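Side-chain contacts in dihydroxyacetone kinase (Citrobacter freundii, PDB 1UN8), which catalyses the ATP-dependent phosphorylation of dihydroxyacetone to dihydroxyacetone phosphate: residues 90-95 and 122-127; 180-185 and 312-317; 267-272 and 301-306. One frame throughout, in Å; residues are numbered along the deposited sequence.

Contact 1. Residues 90-95 and 122-127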
ATOM      1  N   ALA A  90     -14.909  24.607 -10.233  1.00 50.89           N
ATOM      2  CA  ALA A  90     -14.027  23.573 -10.721  1.00 49.78           C
ATOM      3  C   ALA A  90     -14.759  22.544 -11.567  1.00 49.23           C
ATOM      4  O   ALA A  90     -14.327  22.229 -12.678  1.00 51.76           O
ATOM      5  CB  ALA A  90     -13.331  22.894  -9.547  1.00 50.04           C
ATOM      6  N   VAL A  91     -15.870  22.021 -11.053  1.00 47.69           N
ATOM      7  CA  VAL A  91     -16.607  21.001 -11.777  1.00 47.06           C
ATOM      8  C   VAL A  91     -17.073  21.521 -13.126  1.00 47.17           C
ATOM      9  O   VAL A  91     -16.948  20.835 -14.142  1.00 45.66           O
ATOM     10  CB  VAL A  91     -17.830  20.490 -10.968  1.00 47.56           C
ATOM     11  CG1 VAL A  91     -18.587  19.423 -11.773  1.00 44.78           C
ATOM     12  CG2 VAL A  91     -17.369  19.900  -9.646  1.00 45.54           C
ATOM     13  N   LEU A  92     -17.600  22.738 -13.138  1.00 47.65           N
ATOM     14  CA  LEU A  92     -18.081  23.322 -14.383  1.00 49.43           C
ATOM     15  C   LEU A  92     -16.936  23.375 -15.393  1.00 50.73           C
ATOM     16  O   LEU A  92     -17.067  22.900 -16.527  1.00 50.72           O
ATOM     17  CB  LEU A  92     -18.622  24.733 -14.133  1.00 48.22           C
ATOM     18  CG  LEU A  92     -19.254  25.423 -15.347  1.00 47.71           C
ATOM     19  CD1 LEU A  92     -20.293  24.501 -15.980  1.00 46.52           C
ATOM     20  CD2 LEU A  92     -19.886  26.749 -14.918  1.00 45.64           C
ATOM     21  N   THR A  93     -15.813  23.949 -14.963  1.00 50.02           N
ATOM     22  CA  THR A  93     -14.637  24.073 -15.803  1.00 49.53           C
ATOM     23  C   THR A  93     -14.292  22.768 -16.496  1.00 51.35           C
ATOM     24  O   THR A  93     -13.917  22.763 -17.669  1.00 53.22           O
ATOM     25  CB  THR A  93     -13.439  24.528 -14.977  1.00 49.39           C
ATOM     26  OG1 THR A  93     -13.719  25.814 -14.418  1.00 48.37           O
ATOM     27  CG2 THR A  93     -12.193  24.608 -15.834  1.00 48.93           C
ATOM     28  N   ALA A  94     -14.411  21.657 -15.781  1.00 52.31           N
ATOM     29  CA  ALA A  94     -14.109  20.358 -16.378  1.00 52.78           C
ATOM     30  C   ALA A  94     -15.128  19.987 -17.453  1.00 53.26           C
ATOM     31  O   ALA A  94     -14.773  19.474 -18.507  1.00 53.04           O
ATOM     32  CB  ALA A  94     -14.081  19.287 -15.296  1.00 53.16           C
ATOM     33  N   ILE A  95     -16.399  20.242 -17.170  1.00 54.23           N
ATOM     34  CA  ILE A  95     -17.479  19.925 -18.099  1.00 54.86           C
ATOM     35  C   ILE A  95     -17.240  20.650 -19.426  1.00 55.30           C
ATOM     36  O   ILE A  95     -17.193  20.027 -20.489  1.00 54.64           O
ATOM     37  CB  ILE A  95     -18.868  20.352 -17.509  1.00 56.24           C
ATOM     38  CG1 ILE A  95     -19.393  19.288 -16.536  1.00 55.80           C
ATOM     39  CG2 ILE A  95     -19.882  20.539 -18.639  1.00 55.51           C
ATOM     40  CD1 ILE A  95     -18.361  18.783 -15.555  1.00 60.93           C
ATOM     41  N   ALA A 122     -23.789  20.953 -12.849  1.00 48.89           N
ATOM     42  CA  ALA A 122     -24.574  20.377 -13.929  1.00 49.55           C
ATOM     43  C   ALA A 122     -25.654  21.371 -14.366  1.00 50.86           C
ATOM     44  O   ALA A 122     -25.920  21.536 -15.561  1.00 50.59           O
ATOM     45  CB  ALA A 122     -25.216  19.075 -13.467  1.00 47.28           C
ATOM     46  N   GLU A 123     -26.267  22.029 -13.385  1.00 51.12           N
ATOM     47  CA  GLU A 123     -27.318  22.994 -13.656  1.00 52.11           C
ATOM     48  C   GLU A 123     -26.791  24.167 -14.450  1.00 53.42           C
ATOM     49  O   GLU A 123     -27.423  24.605 -15.410  1.00 55.74           O
ATOM     50  CB  GLU A 123     -27.941  23.493 -12.349  1.00 50.75           C
ATOM     51  CG  GLU A 123     -28.667  22.402 -11.598  1.00 50.46           C
ATOM     52  CD  GLU A 123     -29.769  21.784 -12.428  1.00 52.31           C
ATOM     53  OE1 GLU A 123     -30.035  20.569 -12.268  1.00 52.01           O
ATOM     54  OE2 GLU A 123     -30.378  22.516 -13.242  1.00 53.15           O
ATOM     55  N   LYS A 124     -25.636  24.682 -14.052  1.00 53.87           N
ATOM     56  CA  LYS A 124     -25.041  25.810 -14.755  1.00 53.15           C
ATOM     57  C   LYS A 124     -24.588  25.377 -16.144  1.00 53.29           C
ATOM     58  O   LYS A 124     -24.537  26.185 -17.073  1.00 54.54           O
ATOM     59  CB  LYS A 124     -23.850  26.370 -13.973  1.00 52.08           C
ATOM     60  CG  LYS A 124     -24.238  27.132 -12.732  1.00 51.79           C
ATOM     61  CD  LYS A 124     -23.058  27.909 -12.177  1.00 52.58           C
ATOM     62  CE  LYS A 124     -23.516  28.850 -11.063  1.00 55.21           C
ATOM     63  NZ  LYS A 124     -22.425  29.760 -10.614  1.00 56.91           N
ATOM     64  N   ALA A 125     -24.271  24.096 -16.280  1.00 52.19           N
ATOM     65  CA  ALA A 125     -23.813  23.562 -17.552  1.00 52.78           C
ATOM     66  C   ALA A 125     -24.988  23.462 -18.510  1.00 53.09           C
ATOM     67  O   ALA A 125     -24.878  23.798 -19.689  1.00 52.56           O
ATOM     68  CB  ALA A 125     -23.186  22.188 -17.348  1.00 51.03           C
ATOM     69  N   ARG A 126     -26.113  22.991 -17.985  1.00 53.79           N
ATOM     70  CA  ARG A 126     -27.315  22.837 -18.781  1.00 53.89           C
ATOM     71  C   ARG A 126     -27.767  24.176 -19.331  1.00 54.34           C
ATOM     72  O   ARG A 126     -28.231  24.254 -20.464  1.00 54.42           O
ATOM     73  CB  ARG A 126     -28.419  22.191 -17.942  1.00 53.05           C
ATOM     74  CG  ARG A 126     -28.218  20.698 -17.774  1.00 53.52           C
ATOM     75  CD  ARG A 126     -29.216  20.080 -16.829  1.00 52.76           C
ATOM     76  NE  ARG A 126     -29.096  18.628 -16.820  1.00 53.63           N
ATOM     77  CZ  ARG A 126     -29.591  17.849 -15.867  1.00 55.07           C
ATOM     78  NH1 ARG A 126     -30.240  18.391 -14.842  1.00 55.69           N
ATOM     79  NH2 ARG A 126     -29.433  16.529 -15.933  1.00 55.22           N
ATOM     80  N   ARG A 127     -27.625  25.235 -18.541  1.00 54.14           N
ATOM     81  CA  ARG A 127     -28.016  26.554 -19.008  1.00 55.48           C
ATOM     82  C   ARG A 127     -27.114  26.976 -20.177  1.00 56.36           C
ATOM     83  O   ARG A 127     -27.496  27.797 -21.017  1.00 57.36           O
ATOM     84  CB  ARG A 127     -27.917  27.577 -17.877  1.00 55.40           C
ATOM     85  CG  ARG A 127     -28.090  29.007 -18.347  1.00 58.25           C
ATOM     86  CD  ARG A 127     -28.104  29.984 -17.192  1.00 61.54           C
ATOM     87  NE  ARG A 127     -28.044  31.365 -17.666  1.00 65.95           N
ATOM     88  CZ  ARG A 127     -26.955  31.932 -18.182  1.00 68.82           C
ATOM     89  NH1 ARG A 127     -25.824  31.239 -18.290  1.00 70.43           N
ATOM     90  NH2 ARG A 127     -26.993  33.191 -18.598  1.00 69.81           N
TER
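L92 and I95, one turn apart on helix 88-98, close on the single methyl of A125, and this is where the two helices pack most tightly. CD1 of L92 lies 3.9 Å from CB of A125, and CG2 of I95 reaches the same CB at 3.9 Å. The leucine gets there because its CG stands anti to the backbone N (chi1 -176°), which turns the two methyls toward helix 112-127. The segment axes approach to 9.4 Å and cross at -42°. I95 also touches C104 and L106 of strand 104-109, so the sheet lies against this end of the contact.

The K124 side is looser. CD2 of L92 rests 4.1 Å from CB of K124, the two side chains at about a right angle, but beyond CG the partly exposed lysine runs extended and leads its ammonium away from the contact. L92 also meets A346 of the second subunit, and on helix 112-127 the carboxylate of E123 bonds Q463 and Y467 of that subunit.

Strand 104-109 joins the two helices, and both lie on the same face of the parallel part of a mixed sheet, where I95 and A122 both touch L106: neighbouring helices of successive beta-alpha-beta crossovers in the alpha/beta DhaK domain.

Contact 2. Residues 180-185 and 312-317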
ATOM      1  N   GLN A 180     -25.988   3.138 -14.295  1.00 51.97           N
ATOM      2  CA  GLN A 180     -26.907   2.970 -13.186  1.00 51.12           C
ATOM      3  C   GLN A 180     -27.110   1.476 -12.933  1.00 49.97           C
ATOM      4  O   GLN A 180     -27.175   1.026 -11.791  1.00 49.11           O
ATOM      5  CB  GLN A 180     -28.241   3.656 -13.506  1.00 51.88           C
ATOM      6  CG  GLN A 180     -29.369   3.356 -12.508  1.00 54.09           C
ATOM      7  CD  GLN A 180     -29.115   3.898 -11.093  1.00 54.32           C
ATOM      8  OE1 GLN A 180     -29.189   5.107 -10.851  1.00 53.65           O
ATOM      9  NE2 GLN A 180     -28.819   2.998 -10.160  1.00 53.29           N
ATOM     10  N   TYR A 181     -27.191   0.704 -14.007  1.00 50.53           N
ATOM     11  CA  TYR A 181     -27.388  -0.737 -13.894  1.00 50.72           C
ATOM     12  C   TYR A 181     -26.220  -1.354 -13.124  1.00 50.59           C
ATOM     13  O   TYR A 181     -26.414  -2.228 -12.277  1.00 49.82           O
ATOM     14  CB  TYR A 181     -27.501  -1.371 -15.287  1.00 50.89           C
ATOM     15  CG  TYR A 181     -27.862  -2.843 -15.268  1.00 52.59           C
ATOM     16  CD1 TYR A 181     -29.065  -3.282 -14.710  1.00 54.24           C
ATOM     17  CD2 TYR A 181     -27.001  -3.799 -15.802  1.00 53.87           C
ATOM     18  CE1 TYR A 181     -29.404  -4.640 -14.684  1.00 54.04           C
ATOM     19  CE2 TYR A 181     -27.325  -5.158 -15.784  1.00 54.97           C
ATOM     20  CZ  TYR A 181     -28.527  -5.571 -15.226  1.00 56.14           C
ATOM     21  OH  TYR A 181     -28.848  -6.914 -15.230  1.00 58.00           O
ATOM     22  N   ALA A 182     -25.006  -0.905 -13.421  1.00 49.29           N
ATOM     23  CA  ALA A 182     -23.833  -1.424 -12.726  1.00 49.05           C
ATOM     24  C   ALA A 182     -23.920  -1.043 -11.247  1.00 47.35           C
ATOM     25  O   ALA A 182     -23.765  -1.884 -10.364  1.00 45.88           O
ATOM     26  CB  ALA A 182     -22.556  -0.858 -13.342  1.00 49.31           C
ATOM     27  N   ALA A 183     -24.175   0.231 -10.987  1.00 46.10           N
ATOM     28  CA  ALA A 183     -24.288   0.707  -9.623  1.00 46.31           C
ATOM     29  C   ALA A 183     -25.235  -0.196  -8.835  1.00 46.62           C
ATOM     30  O   ALA A 183     -24.857  -0.758  -7.808  1.00 46.94           O
ATOM     31  CB  ALA A 183     -24.796   2.150  -9.611  1.00 43.42           C
ATOM     32  N   SER A 184     -26.458  -0.345  -9.329  1.00 47.03           N
ATOM     33  CA  SER A 184     -27.471  -1.168  -8.667  1.00 46.83           C
ATOM     34  C   SER A 184     -27.029  -2.600  -8.382  1.00 45.86           C
ATOM     35  O   SER A 184     -27.632  -3.293  -7.569  1.00 46.31           O
ATOM     36  CB  SER A 184     -28.749  -1.195  -9.504  1.00 46.37           C
ATOM     37  OG  SER A 184     -29.323   0.096  -9.582  1.00 49.88           O
ATOM     38  N   ASN A 185     -25.979  -3.042  -9.049  1.00 45.31           N
ATOM     39  CA  ASN A 185     -25.480  -4.392  -8.852  1.00 45.60           C
ATOM     40  C   ASN A 185     -24.137  -4.408  -8.130  1.00 46.20           C
ATOM     41  O   ASN A 185     -23.407  -5.402  -8.169  1.00 45.48           O
ATOM     42  CB  ASN A 185     -25.356  -5.091 -10.204  1.00 46.81           C
ATOM     43  CG  ASN A 185     -26.691  -5.580 -10.730  1.00 48.26           C
ATOM     44  OD1 ASN A 185     -27.183  -6.624 -10.311  1.00 48.92           O
ATOM     45  ND2 ASN A 185     -27.291  -4.819 -11.642  1.00 49.46           N
ATOM     46  N   GLU A 312     -25.863  -9.574 -17.717  1.00 70.65           N
ATOM     47  CA  GLU A 312     -25.824  -8.802 -18.948  1.00 71.24           C
ATOM     48  C   GLU A 312     -24.423  -8.379 -19.379  1.00 70.44           C
ATOM     49  O   GLU A 312     -23.475  -9.168 -19.382  1.00 70.03           O
ATOM     50  CB  GLU A 312     -26.700  -7.551 -18.795  1.00 74.02           C
ATOM     51  CG  GLU A 312     -28.107  -7.801 -18.229  1.00 79.10           C
ATOM     52  CD  GLU A 312     -29.012  -8.593 -19.172  1.00 82.56           C
ATOM     53  OE1 GLU A 312     -29.216  -8.147 -20.328  1.00 83.60           O
ATOM     54  OE2 GLU A 312     -29.528  -9.658 -18.756  1.00 84.12           O
ATOM     55  N   SER A 313     -24.316  -7.104 -19.728  1.00 69.47           N
ATOM     56  CA  SER A 313     -23.080  -6.511 -20.204  1.00 69.04           C
ATOM     57  C   SER A 313     -22.003  -6.260 -19.149  1.00 68.51           C
ATOM     58  O   SER A 313     -20.861  -5.958 -19.495  1.00 69.54           O
ATOM     59  CB  SER A 313     -23.407  -5.193 -20.908  1.00 69.46           C
ATOM     60  OG  SER A 313     -24.283  -5.400 -22.000  1.00 70.52           O
ATOM     61  N   ILE A 314     -22.350  -6.375 -17.873  1.00 66.77           N
ATOM     62  CA  ILE A 314     -21.385  -6.114 -16.811  1.00 63.68           C
ATOM     63  C   ILE A 314     -20.044  -6.817 -17.028  1.00 61.62           C
ATOM     64  O   ILE A 314     -19.016  -6.161 -17.178  1.00 60.00           O
ATOM     65  CB  ILE A 314     -21.955  -6.511 -15.400  1.00 64.22           C
ATOM     66  CG1 ILE A 314     -23.076  -5.551 -14.990  1.00 62.98           C
ATOM     67  CG2 ILE A 314     -20.849  -6.482 -14.353  1.00 61.01           C
ATOM     68  CD1 ILE A 314     -22.634  -4.119 -14.845  1.00 65.28           C
ATOM     69  N   GLU A 315     -20.058  -8.147 -17.052  1.00 60.18           N
ATOM     70  CA  GLU A 315     -18.821  -8.908 -17.210  1.00 59.27           C
ATOM     71  C   GLU A 315     -18.018  -8.539 -18.453  1.00 58.18           C
ATOM     72  O   GLU A 315     -16.796  -8.427 -18.397  1.00 57.13           O
ATOM     73  CB  GLU A 315     -19.120 -10.406 -17.219  1.00 58.40           C
ATOM     74  CG  GLU A 315     -17.872 -11.255 -17.116  1.00 58.89           C
ATOM     75  CD  GLU A 315     -18.163 -12.732 -17.233  1.00 59.58           C
ATOM     76  OE1 GLU A 315     -17.293 -13.556 -16.879  1.00 59.75           O
ATOM     77  OE2 GLU A 315     -19.265 -13.070 -17.694  1.00 60.52           O
ATOM     78  N   LYS A 316     -18.705  -8.364 -19.574  1.00 58.37           N
ATOM     79  CA  LYS A 316     -18.043  -8.001 -20.821  1.00 58.34           C
ATOM     80  C   LYS A 316     -17.275  -6.706 -20.609  1.00 56.50           C
ATOM     81  O   LYS A 316     -16.103  -6.600 -20.963  1.00 55.39           O
ATOM     82  CB  LYS A 316     -19.083  -7.816 -21.933  1.00 61.22           C
ATOM     83  CG  LYS A 316     -18.509  -7.398 -23.281  1.00 63.64           C
ATOM     84  CD  LYS A 316     -19.615  -7.013 -24.268  1.00 66.61           C
ATOM     85  CE  LYS A 316     -20.550  -8.187 -24.565  1.00 69.21           C
ATOM     86  NZ  LYS A 316     -21.569  -7.884 -25.617  1.00 69.28           N
ATOM     87  N   ALA A 317     -17.946  -5.730 -20.006  1.00 54.94           N
ATOM     88  CA  ALA A 317     -17.360  -4.422 -19.742  1.00 55.40           C
ATOM     89  C   ALA A 317     -16.221  -4.425 -18.716  1.00 55.49           C
ATOM     90  O   ALA A 317     -15.285  -3.627 -18.815  1.00 55.15           O
ATOM     91  CB  ALA A 317     -18.452  -3.454 -19.305  1.00 53.54           C
TER
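The ring of Y181 is approached obliquely by E312 and I314, while over the centre of one face sits the amide nitrogen of its own segment's N185, ND2, 3.7 Å above the plane. The carboxylate of E312 is turned 84° to the ring. This is a junction at the end of two central antiparallel strands in a mixed sheet of the DhaK domain, where 186-192 starts and 301-309 finishes: helix 172-184 runs into the first, and the second runs out into helix 314-319, so a helix ending and a helix beginning meet beside the paired strands. N185 belongs to that pairing too, through backbone bonds with V309.

E312 touches the phenol with its aliphatic part. Its CG lies 3.2 Å from OH of Y181, and the two side chains cross at about a right angle. The bend at chi2 (-68°) swings the carboxylate off, leaving CG against the phenol oxygen. On the inner side, I314 follows the ring with CG1, 4.3 Å from CE2 of Y181, and also packs against I161 and I308, which makes this the buried half; E312 remains exposed.

N185 does more than cover the tyrosine. ND2 donates to the backbone O of Y181 at 2.8 Å, with a nearly straight N-H...O angle of 165°, so the amide is fixed both to the helix end and over the ring. In the buried half, the terminal methyl CD1 of I314 presses on A182, 3.6 Å from its CB.

Contact 3. Residues 267-272 and 301-306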
ATOM      1  N   ALA A 267       1.205  -8.566   3.072  1.00 35.03           N
ATOM      2  CA  ALA A 267       1.074  -9.895   3.656  1.00 35.38           C
ATOM      3  C   ALA A 267      -0.368 -10.081   4.117  1.00 36.29           C
ATOM      4  O   ALA A 267      -1.041 -11.047   3.752  1.00 34.42           O
ATOM      5  CB  ALA A 267       2.033 -10.050   4.843  1.00 32.91           C
ATOM      6  N   GLU A 268      -0.838  -9.136   4.925  1.00 37.53           N
ATOM      7  CA  GLU A 268      -2.199  -9.193   5.436  1.00 39.60           C
ATOM      8  C   GLU A 268      -3.221  -9.284   4.300  1.00 39.67           C
ATOM      9  O   GLU A 268      -4.171 -10.085   4.363  1.00 39.47           O
ATOM     10  CB  GLU A 268      -2.486  -7.964   6.305  1.00 39.66           C
ATOM     11  CG  GLU A 268      -1.786  -7.968   7.664  1.00 38.83           C
ATOM     12  CD  GLU A 268      -1.922  -6.643   8.390  1.00 39.42           C
ATOM     13  OE1 GLU A 268      -1.170  -5.699   8.070  1.00 38.18           O
ATOM     14  OE2 GLU A 268      -2.793  -6.540   9.280  1.00 39.97           O
ATOM     15  N   MET A 269      -3.020  -8.476   3.264  1.00 38.70           N
ATOM     16  CA  MET A 269      -3.934  -8.468   2.125  1.00 38.34           C
ATOM     17  C   MET A 269      -4.012  -9.842   1.474  1.00 39.08           C
ATOM     18  O   MET A 269      -5.067 -10.228   0.981  1.00 39.75           O
ATOM     19  CB  MET A 269      -3.494  -7.428   1.102  1.00 37.67           C
ATOM     20  CG  MET A 269      -3.724  -5.998   1.557  1.00 39.60           C
ATOM     21  SD  MET A 269      -5.462  -5.511   1.575  1.00 43.22           S
ATOM     22  CE  MET A 269      -5.932  -6.067   3.130  1.00 45.91           C
ATOM     23  N   ALA A 270      -2.896 -10.573   1.483  1.00 37.83           N
ATOM     24  CA  ALA A 270      -2.850 -11.911   0.909  1.00 38.48           C
ATOM     25  C   ALA A 270      -3.677 -12.851   1.773  1.00 39.16           C
ATOM     26  O   ALA A 270      -4.465 -13.649   1.264  1.00 39.95           O
ATOM     27  CB  ALA A 270      -1.415 -12.405   0.823  1.00 37.88           C
ATOM     28  N   ILE A 271      -3.486 -12.760   3.082  1.00 39.70           N
ATOM     29  CA  ILE A 271      -4.249 -13.586   4.004  1.00 39.55           C
ATOM     30  C   ILE A 271      -5.735 -13.308   3.797  1.00 39.42           C
ATOM     31  O   ILE A 271      -6.545 -14.230   3.752  1.00 38.80           O
ATOM     32  CB  ILE A 271      -3.879 -13.277   5.458  1.00 39.16           C
ATOM     33  CG1 ILE A 271      -2.399 -13.574   5.683  1.00 42.95           C
ATOM     34  CG2 ILE A 271      -4.728 -14.111   6.410  1.00 39.48           C
ATOM     35  CD1 ILE A 271      -1.875 -13.129   7.049  1.00 43.84           C
ATOM     36  N   ILE A 272      -6.086 -12.032   3.671  1.00 38.45           N
ATOM     37  CA  ILE A 272      -7.475 -11.659   3.470  1.00 40.17           C
ATOM     38  C   ILE A 272      -7.997 -12.321   2.187  1.00 41.32           C
ATOM     39  O   ILE A 272      -9.114 -12.851   2.136  1.00 39.01           O
ATOM     40  CB  ILE A 272      -7.643 -10.115   3.350  1.00 40.03           C
ATOM     41  CG1 ILE A 272      -7.243  -9.430   4.664  1.00 42.01           C
ATOM     42  CG2 ILE A 272      -9.077  -9.783   2.996  1.00 37.31           C
ATOM     43  CD1 ILE A 272      -7.529 -10.264   5.894  1.00 46.92           C
ATOM     44  N   LYS A 301      -5.723   1.793   7.979  1.00 37.63           N
ATOM     45  CA  LYS A 301      -5.441   0.375   8.025  1.00 37.69           C
ATOM     46  C   LYS A 301      -6.711  -0.464   8.026  1.00 38.08           C
ATOM     47  O   LYS A 301      -7.122  -0.994   9.057  1.00 39.45           O
ATOM     48  CB  LYS A 301      -4.575   0.021   9.235  1.00 38.04           C
ATOM     49  CG  LYS A 301      -4.209  -1.460   9.274  1.00 40.36           C
ATOM     50  CD  LYS A 301      -2.886  -1.754   9.966  1.00 39.74           C
ATOM     51  CE  LYS A 301      -2.480  -3.206   9.671  1.00 41.86           C
ATOM     52  NZ  LYS A 301      -1.138  -3.598  10.200  1.00 41.31           N
ATOM     53  N   GLY A 302      -7.322  -0.578   6.850  1.00 38.20           N
ATOM     54  CA  GLY A 302      -8.534  -1.366   6.688  1.00 37.11           C
ATOM     55  C   GLY A 302      -8.628  -1.807   5.235  1.00 38.46           C
ATOM     56  O   GLY A 302      -7.797  -1.406   4.408  1.00 39.27           O
ATOM     57  N   PHE A 303      -9.620  -2.625   4.900  1.00 37.32           N
ATOM     58  CA  PHE A 303      -9.783  -3.075   3.521  1.00 36.14           C
ATOM     59  C   PHE A 303     -11.263  -3.145   3.221  1.00 35.94           C
ATOM     60  O   PHE A 303     -12.078  -3.114   4.139  1.00 37.77           O
ATOM     61  CB  PHE A 303      -9.132  -4.452   3.319  1.00 35.58           C
ATOM     62  CG  PHE A 303      -9.811  -5.570   4.067  1.00 37.26           C
ATOM     63  CD1 PHE A 303     -10.903  -6.246   3.505  1.00 37.48           C
ATOM     64  CD2 PHE A 303      -9.376  -5.940   5.344  1.00 35.67           C
ATOM     65  CE1 PHE A 303     -11.554  -7.272   4.203  1.00 35.70           C
ATOM     66  CE2 PHE A 303     -10.018  -6.965   6.055  1.00 34.91           C
ATOM     67  CZ  PHE A 303     -11.108  -7.631   5.485  1.00 36.45           C
ATOM     68  N   SER A 304     -11.626  -3.206   1.945  1.00 36.01           N
ATOM     69  CA  SER A 304     -13.036  -3.321   1.594  1.00 36.07           C
ATOM     70  C   SER A 304     -13.231  -4.447   0.607  1.00 36.88           C
ATOM     71  O   SER A 304     -12.313  -4.809  -0.123  1.00 35.40           O
ATOM     72  CB  SER A 304     -13.563  -1.990   1.053  1.00 36.42           C
ATOM     73  OG  SER A 304     -12.898  -1.627  -0.145  1.00 37.66           O
ATOM     74  N   LEU A 305     -14.424  -5.023   0.625  1.00 36.82           N
ATOM     75  CA  LEU A 305     -14.776  -6.090  -0.284  1.00 38.23           C
ATOM     76  C   LEU A 305     -15.979  -5.628  -1.088  1.00 39.12           C
ATOM     77  O   LEU A 305     -17.019  -5.284  -0.517  1.00 38.08           O
ATOM     78  CB  LEU A 305     -15.136  -7.350   0.486  1.00 38.11           C
ATOM     79  CG  LEU A 305     -13.976  -8.038   1.186  1.00 39.84           C
ATOM     80  CD1 LEU A 305     -14.499  -9.173   2.054  1.00 38.30           C
ATOM     81  CD2 LEU A 305     -12.993  -8.546   0.145  1.00 37.30           C
ATOM     82  N   THR A 306     -15.824  -5.594  -2.411  1.00 40.16           N
ATOM     83  CA  THR A 306     -16.914  -5.192  -3.297  1.00 40.78           C
ATOM     84  C   THR A 306     -17.331  -6.334  -4.219  1.00 42.21           C
ATOM     85  O   THR A 306     -16.499  -6.914  -4.921  1.00 43.20           O
ATOM     86  CB  THR A 306     -16.537  -4.013  -4.190  1.00 38.40           C
ATOM     87  OG1 THR A 306     -16.247  -2.870  -3.388  1.00 38.01           O
ATOM     88  CG2 THR A 306     -17.689  -3.682  -5.111  1.00 39.89           C
TER
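NZ of K301 is gripped by several groups: E268 OE1 at 3.0 Å, the carboxylate of D299 of the second subunit, and the backbone O of Q3, again of the second subunit. It meets OE1 on the syn side, 17° out of the carboxylate plane. Both chains are extended beyond CG, and the two side chains cross at about a right angle. OE1 also bonds S265 OG, and OE2 takes the backbone N of F5 of the second subunit; this buried carboxylate is thus held at both oxygens, which would be expected to keep it ionised.

Next to the salt bridge the contact turns apolar. CG2 of I272 sits over one face of the F303 ring, 3.9 Å from the centroid and 18° off the normal, a CH-pi contact. M269 bends at chi2 and chi3, which curls its methyl back against the root of the phenylalanine: CE lies 3.6 Å from F303 CB. The ring also makes an edge-to-face contact with F5 of the second subunit, whose N-terminal residues thus join both the polar and the apolar half.

Helix 266-277 links the parallel strands 254-260 and 285-292, and here it lies over 301-309, the antiparallel neighbour of 254-260, the axes of segments 267-272 and 301-306 being 32° apart. The arrangement is a beta-alpha-beta crossover helix packed on a mixed alpha/beta sheet, at the dimer interface.

How the contacts relate
Contact 1 packs on one mixed sheet of the DhaK domain, while contacts 2 and 3 lie on the other. The latter two are tied by the chain itself: the strand carrying 301-306 runs on toward 312-317, and contact 3 is nested within the loop that contact 2 closes. Their centres are 24 Å apart, with nearest atoms about 7 Å apart. Contact 1 lies 27 Å from contact 2 and 38 Å from contact 3, centre to centre, yet contacts 1 and 3 both touch the second subunit, while contact 2 does not. All three lie away from the substrate-binding residues and H220; the ATP site and lipid pocket are in the C-terminal helical barrel.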